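Local coordinates for DCN1-like protein 3 (Homo sapiens, PDB 4GBA), which promotes the neddylation of cullins by helping transfer NEDD8 from N-terminally acetylated E2 enzymes to cullin-RBX complexes, and at the cell membrane can also inhibit it, at residues I121-W126 against Q140-L145; S150-I155 against P184-T189. One frame throughout, in Å; residues are numbered along the deposited sequence.

Contact 1. Residues I121-W126 against Q140-L145; sequences IAIALW and QWLNFL
The indoles of W126 and W141 meet in a T-shaped (edge-to-face) stack, with the NE1 edge of W141 turned to one face of W126. Their planes stand at 79°, and W141 NE1 lies over the rim of the six-membered ring, 3.3 Å from W126 CZ3. Behind it, W141 CZ2 comes to 3.6 Å from W126 CH2. L145 CD1 sits above a face of the W141 ring, also toward its rim, and approaches W126 CZ3 obliquely at 3.5 Å, so the methyl touches both indoles. The stack joins helices 119-129 and 138-147, a nearly antiparallel pair (165° between the axes of the short segments, 10.3 Å apart) in the cullin-binding part of the DCUN1 domain, whose family belongs to the EF-hand clan.

W141 CB points at the other helix, and CG is set anti to the backbone N (chi1 165°). More aromatic rings extend the cluster: W160 stacks on W126 and F163 on W141. The one polar atom of the W126 indole, NE1, is hydrogen-bonded to Y100 OH, a bond from outside the helix pair that would restrain the ring's rotation. Beside the indoles the interface is aliphatic. L142 CD2 lies 3.8 Å from W126 CB and also touches the I123 carbonyl oxygen. I123 and L145 slide past each other in opposite directions, and the extended end of I123 brings CD1 to 3.6 Å from L145 CB and equally close to the L145 carbonyl carbon, whose oxygen accepts a hydrogen bond from R119 NH1.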
loop_
_atom_site.group_PDB
_atom_site.type_symbol
_atom_site.label_atom_id
_atom_site.label_comp_id
_atom_site.label_asym_id
_atom_site.label_seq_id
_atom_site.Cartn_x
_atom_site.Cartn_y
_atom_site.Cartn_z
ATOM N N ILE A 121 -2.273 -7.426 6.182
ATOM C CA ILE A 121 -2.365 -6.230 5.356
ATOM C C ILE A 121 -0.996 -5.575 5.239
ATOM O O ILE A 121 -0.543 -5.234 4.152
ATOM C CB ILE A 121 -3.315 -5.203 5.983
ATOM C CG1 ILE A 121 -4.728 -5.778 6.068
ATOM C CG2 ILE A 121 -3.309 -3.925 5.168
ATOM C CD1 ILE A 121 -5.290 -6.160 4.720
ATOM N N ALA A 122 -0.344 -5.400 6.376
ATOM C CA ALA A 122 1.013 -4.888 6.399
ATOM C C ALA A 122 1.891 -5.687 5.442
ATOM O O ALA A 122 2.638 -5.107 4.655
ATOM C CB ALA A 122 1.578 -4.938 7.818
ATOM N N ILE A 123 1.804 -7.014 5.513
ATOM C CA ILE A 123 2.629 -7.877 4.662
ATOM C C ILE A 123 2.307 -7.688 3.173
ATOM O O ILE A 123 3.205 -7.583 2.341
ATOM C CB ILE A 123 2.468 -9.366 5.031
ATOM C CG1 ILE A 123 3.068 -9.651 6.406
ATOM C CG2 ILE A 123 3.130 -10.253 3.984
ATOM C CD1 ILE A 123 2.918 -11.103 6.840
ATOM N N ALA A 124 1.019 -7.640 2.854
ATOM C CA ALA A 124 0.567 -7.413 1.490
ATOM C C ALA A 124 0.953 -6.020 0.974
ATOM O O ALA A 124 1.388 -5.871 -0.176
ATOM C CB ALA A 124 -0.942 -7.608 1.404
ATOM N N LEU A 125 0.790 -5.012 1.823
ATOM C CA LEU A 125 1.073 -3.622 1.447
ATOM C C LEU A 125 2.566 -3.349 1.326
ATOM O O LEU A 125 2.995 -2.619 0.446
ATOM C CB LEU A 125 0.432 -2.657 2.429
ATOM C CG LEU A 125 -1.081 -2.580 2.276
ATOM C CD1 LEU A 125 -1.671 -1.593 3.267
ATOM C CD2 LEU A 125 -1.429 -2.199 0.841
ATOM N N TRP A 126 3.370 -3.962 2.186
ATOM C CA TRP A 126 4.814 -3.839 2.022
ATOM C C TRP A 126 5.279 -4.406 0.689
ATOM O O TRP A 126 6.066 -3.775 -0.004
ATOM C CB TRP A 126 5.563 -4.506 3.165
ATOM C CG TRP A 126 6.029 -3.533 4.203
ATOM C CD1 TRP A 126 6.531 -2.283 3.991
ATOM C CD2 TRP A 126 6.019 -3.729 5.619
ATOM N NE1 TRP A 126 6.848 -1.689 5.184
ATOM C CE2 TRP A 126 6.543 -2.551 6.203
ATOM C CE3 TRP A 126 5.629 -4.787 6.452
ATOM C CZ2 TRP A 126 6.691 -2.406 7.593
ATOM C CZ3 TRP A 126 5.766 -4.637 7.827
ATOM C CH2 TRP A 126 6.298 -3.456 8.385
ATOM N N GLN A 140 13.016 -11.724 3.046
ATOM C CA GLN A 140 13.139 -12.397 4.340
ATOM C C GLN A 140 12.307 -11.715 5.421
ATOM O O GLN A 140 11.719 -12.376 6.281
ATOM C CB GLN A 140 14.601 -12.493 4.778
ATOM C CG GLN A 140 15.450 -13.388 3.889
ATOM C CD GLN A 140 14.808 -14.752 3.611
ATOM O OE1 GLN A 140 13.998 -15.258 4.399
ATOM N NE2 GLN A 140 15.170 -15.347 2.477
ATOM N N TRP A 141 12.258 -10.388 5.370
ATOM C CA TRP A 141 11.449 -9.632 6.308
ATOM C C TRP A 141 9.995 -10.089 6.220
ATOM O O TRP A 141 9.325 -10.223 7.237
ATOM C CB TRP A 141 11.587 -8.119 6.048
ATOM C CG TRP A 141 10.534 -7.262 6.716
ATOM C CD1 TRP A 141 9.445 -6.700 6.123
ATOM C CD2 TRP A 141 10.472 -6.888 8.099
ATOM N NE1 TRP A 141 8.705 -5.997 7.042
ATOM C CE2 TRP A 141 9.317 -6.091 8.269
ATOM C CE3 TRP A 141 11.281 -7.143 9.214
ATOM C CZ2 TRP A 141 8.949 -5.542 9.503
ATOM C CZ3 TRP A 141 10.916 -6.603 10.437
ATOM C CH2 TRP A 141 9.757 -5.812 10.574
ATOM N N LEU A 142 9.512 -10.339 5.005
ATOM C CA LEU A 142 8.127 -10.764 4.816
ATOM C C LEU A 142 7.915 -12.248 5.154
ATOM O O LEU A 142 6.813 -12.645 5.545
ATOM C CB LEU A 142 7.628 -10.447 3.392
ATOM C CG LEU A 142 7.566 -8.982 2.929
ATOM C CD1 LEU A 142 7.330 -8.909 1.423
ATOM C CD2 LEU A 142 6.518 -8.143 3.686
ATOM N N ASN A 143 8.958 -13.061 4.981
ATOM C CA ASN A 143 8.928 -14.453 5.443
ATOM C C ASN A 143 8.830 -14.487 6.952
ATOM O O ASN A 143 8.045 -15.246 7.523
ATOM C CB ASN A 143 10.185 -15.211 5.019
ATOM C CG ASN A 143 10.212 -15.518 3.532
ATOM O OD1 ASN A 143 9.167 -15.572 2.871
ATOM N ND2 ASN A 143 11.412 -15.733 2.999
ATOM N N PHE A 144 9.647 -13.651 7.585
ATOM C CA PHE A 144 9.665 -13.510 9.031
ATOM C C PHE A 144 8.277 -13.159 9.577
ATOM O O PHE A 144 7.824 -13.736 10.557
ATOM C CB PHE A 144 10.722 -12.467 9.424
ATOM C CG PHE A 144 10.558 -11.910 10.811
ATOM C CD1 PHE A 144 10.943 -12.644 11.917
ATOM C CD2 PHE A 144 10.037 -10.642 11.005
ATOM C CE1 PHE A 144 10.794 -12.125 13.193
ATOM C CE2 PHE A 144 9.885 -10.121 12.282
ATOM C CZ PHE A 144 10.265 -10.859 13.372
ATOM N N LEU A 145 7.594 -12.230 8.918
ATOM C CA LEU A 145 6.296 -11.758 9.392
ATOM C C LEU A 145 5.136 -12.731 9.169
ATOM O O LEU A 145 4.160 -12.706 9.914
ATOM C CB LEU A 145 5.947 -10.420 8.741
ATOM C CG LEU A 145 6.802 -9.209 9.091
ATOM C CD1 LEU A 145 6.385 -8.019 8.202
ATOM C CD2 LEU A 145 6.665 -8.882 10.571
#

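Contact 2. Residues S150-I155 against P184-T189; sequences SGIKGI and PSLFDT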
loop_
_atom_site.group_PDB
_atom_site.type_symbol
_atom_site.label_atom_id
_atom_site.label_comp_id
_atom_site.label_asym_id
_atom_site.label_seq_id
_atom_site.Cartn_x
_atom_site.Cartn_y
_atom_site.Cartn_z
ATOM N N SER A 150 7.272 -14.082 16.967
ATOM C CA SER A 150 7.007 -13.438 18.255
ATOM C C SER A 150 5.548 -13.031 18.440
ATOM O O SER A 150 5.225 -12.237 19.323
ATOM C CB SER A 150 7.933 -12.222 18.474
ATOM O OG SER A 150 7.767 -11.213 17.482
ATOM N N GLY A 151 4.672 -13.582 17.610
ATOM C CA GLY A 151 3.244 -13.321 17.715
ATOM C C GLY A 151 2.852 -11.862 17.937
ATOM O O GLY A 151 2.318 -11.499 18.989
ATOM N N ILE A 152 3.114 -11.014 16.946
ATOM C CA ILE A 152 2.641 -9.637 17.003
ATOM C C ILE A 152 1.211 -9.567 16.449
ATOM O O ILE A 152 0.808 -10.397 15.613
ATOM C CB ILE A 152 3.590 -8.664 16.256
ATOM C CG1 ILE A 152 3.932 -9.191 14.864
ATOM C CG2 ILE A 152 4.884 -8.454 17.044
ATOM C CD1 ILE A 152 3.454 -8.309 13.741
ATOM N N LYS A 153 0.440 -8.602 16.942
ATOM C CA LYS A 153 -0.928 -8.413 16.476
ATOM C C LYS A 153 -0.950 -7.548 15.209
ATOM O O LYS A 153 -1.679 -7.832 14.253
ATOM C CB LYS A 153 -1.785 -7.769 17.568
ATOM N N GLY A 154 -0.137 -6.498 15.197
ATOM C CA GLY A 154 -0.138 -5.581 14.079
ATOM C C GLY A 154 1.153 -4.813 13.923
ATOM O O GLY A 154 2.141 -5.069 14.613
ATOM N N ILE A 155 1.136 -3.870 12.990
ATOM C CA ILE A 155 2.286 -3.028 12.695
ATOM C C ILE A 155 1.860 -1.589 12.943
ATOM O O ILE A 155 0.876 -1.119 12.372
ATOM C CB ILE A 155 2.772 -3.232 11.232
ATOM C CG1 ILE A 155 3.384 -4.631 11.072
ATOM C CG2 ILE A 155 3.786 -2.152 10.820
ATOM C CD1 ILE A 155 4.650 -4.867 11.912
ATOM N N PRO A 184 12.761 0.022 16.107
ATOM C CA PRO A 184 11.699 -0.694 16.824
ATOM C C PRO A 184 12.199 -2.098 17.119
ATOM O O PRO A 184 12.952 -2.645 16.318
ATOM C CB PRO A 184 10.545 -0.710 15.821
ATOM C CG PRO A 184 10.805 0.481 14.942
ATOM C CD PRO A 184 12.293 0.545 14.811
ATOM N N SER A 185 11.828 -2.653 18.266
ATOM C CA SER A 185 12.412 -3.914 18.719
ATOM C C SER A 185 12.099 -5.065 17.774
ATOM O O SER A 185 12.866 -6.023 17.676
ATOM C CB SER A 185 11.963 -4.238 20.149
ATOM O OG SER A 185 10.554 -4.344 20.215
ATOM N N LEU A 186 10.980 -4.965 17.065
ATOM C CA LEU A 186 10.669 -5.950 16.032
ATOM C C LEU A 186 11.815 -6.157 15.019
ATOM O O LEU A 186 12.030 -7.273 14.536
ATOM C CB LEU A 186 9.366 -5.603 15.303
ATOM C CG LEU A 186 8.882 -6.687 14.329
ATOM C CD1 LEU A 186 8.543 -7.987 15.088
ATOM C CD2 LEU A 186 7.697 -6.225 13.490
ATOM N N PHE A 187 12.547 -5.095 14.691
ATOM C CA PHE A 187 13.663 -5.229 13.760
ATOM C C PHE A 187 14.745 -6.154 14.328
ATOM O O PHE A 187 15.340 -6.940 13.594
ATOM C CB PHE A 187 14.256 -3.868 13.371
ATOM C CG PHE A 187 13.287 -2.948 12.646
ATOM C CD1 PHE A 187 12.004 -3.359 12.332
ATOM C CD2 PHE A 187 13.678 -1.670 12.275
ATOM C CE1 PHE A 187 11.120 -2.507 11.675
ATOM C CE2 PHE A 187 12.801 -0.815 11.619
ATOM C CZ PHE A 187 11.517 -1.237 11.324
ATOM N N ASP A 188 14.987 -6.067 15.635
ATOM C CA ASP A 188 15.968 -6.933 16.297
ATOM C C ASP A 188 15.506 -8.395 16.324
ATOM O O ASP A 188 16.288 -9.311 16.053
ATOM C CB ASP A 188 16.281 -6.451 17.722
ATOM C CG ASP A 188 17.623 -6.983 18.235
ATOM O OD1 ASP A 188 18.640 -6.883 17.500
ATOM O OD2 ASP A 188 17.669 -7.517 19.367
ATOM N N THR A 189 14.235 -8.599 16.657
ATOM C CA THR A 189 13.621 -9.920 16.591
ATOM C C THR A 189 13.837 -10.549 15.213
ATOM O O THR A 189 14.037 -11.763 15.088
ATOM C CB THR A 189 12.105 -9.839 16.857
ATOM O OG1 THR A 189 11.866 -9.212 18.121
ATOM C CG2 THR A 189 11.484 -11.225 16.848
HETATM O O HOH W 1 9.460 -8.572 18.554
#
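L186 meets S150, I152 and I155 with its two methyl groups, and through them the start of helix 185-199 packs on the loop and on the strand 154-155 that it leads into. From CA its CB is directed at this loop. CG is anti to the backbone N (chi1 -172°), which carries the branch point outward from the helix, and there the side chain forks. CD1 takes the outer partners: it lies 4.1 Å from S150 OG and 4.2 Å from I152 CG2. CD2 goes deeper and reaches I155 CD1 at 3.7 Å. Both isoleucine side chains cross that of L186 at about a right angle, so the touching is methyl to methyl, without long parallel overlap.

One turn further along the helix, T189 adds its methyl. CG2, anti to the backbone N, comes to 3.8 Å from S150 OG and 4.0 Å from S150 CB, while OG1 is on a different branch. A water lies between T189 OG1 and S150 OG, but its link to the serine is weak and its distance to the threonine is unusually short, leaving the bridge doubtful.

The loop is tied down elsewhere. I152 N is hydrogen-bonded to N148 OD1, and I155 pairs through its backbone with L117, making the small antiparallel sheet of strands 117-118 and 154-155 that is consistent with the EF-hand-like build of this region. On the helix side, L186 also packs on W141, F144 and L145.

With 168 Å² buried in all, the contact grades from the I155 end, which is buried, to a polar margin at the exposed S150. Its chemistry is mainly apolar, which implies cohesion by shape and burial, with no hydrogen bond directly between the two segments.

Overall arrangement
Contacts 1 and 2 lie side by side, their centres about 11 Å apart, within the cullin-binding part of the domain, and helix 138-147 connects them by running directly on toward the loop of contact 2. They also touch through side chains: W141 CH2 is 3.6 Å from L186 CD2, and W126 CH2 is 3.7 Å from I155 CG2, so the indoles of the helix pair pack against L186 and I155 of the second contact. Contact 1 is fully buried, contact 2 nearer the surface. The bound peptide, the N-terminally acetylated end of a NEDD8 E2, packs on I121, A124 and L125 of helix 119-129, residues that make no contact with 140-145.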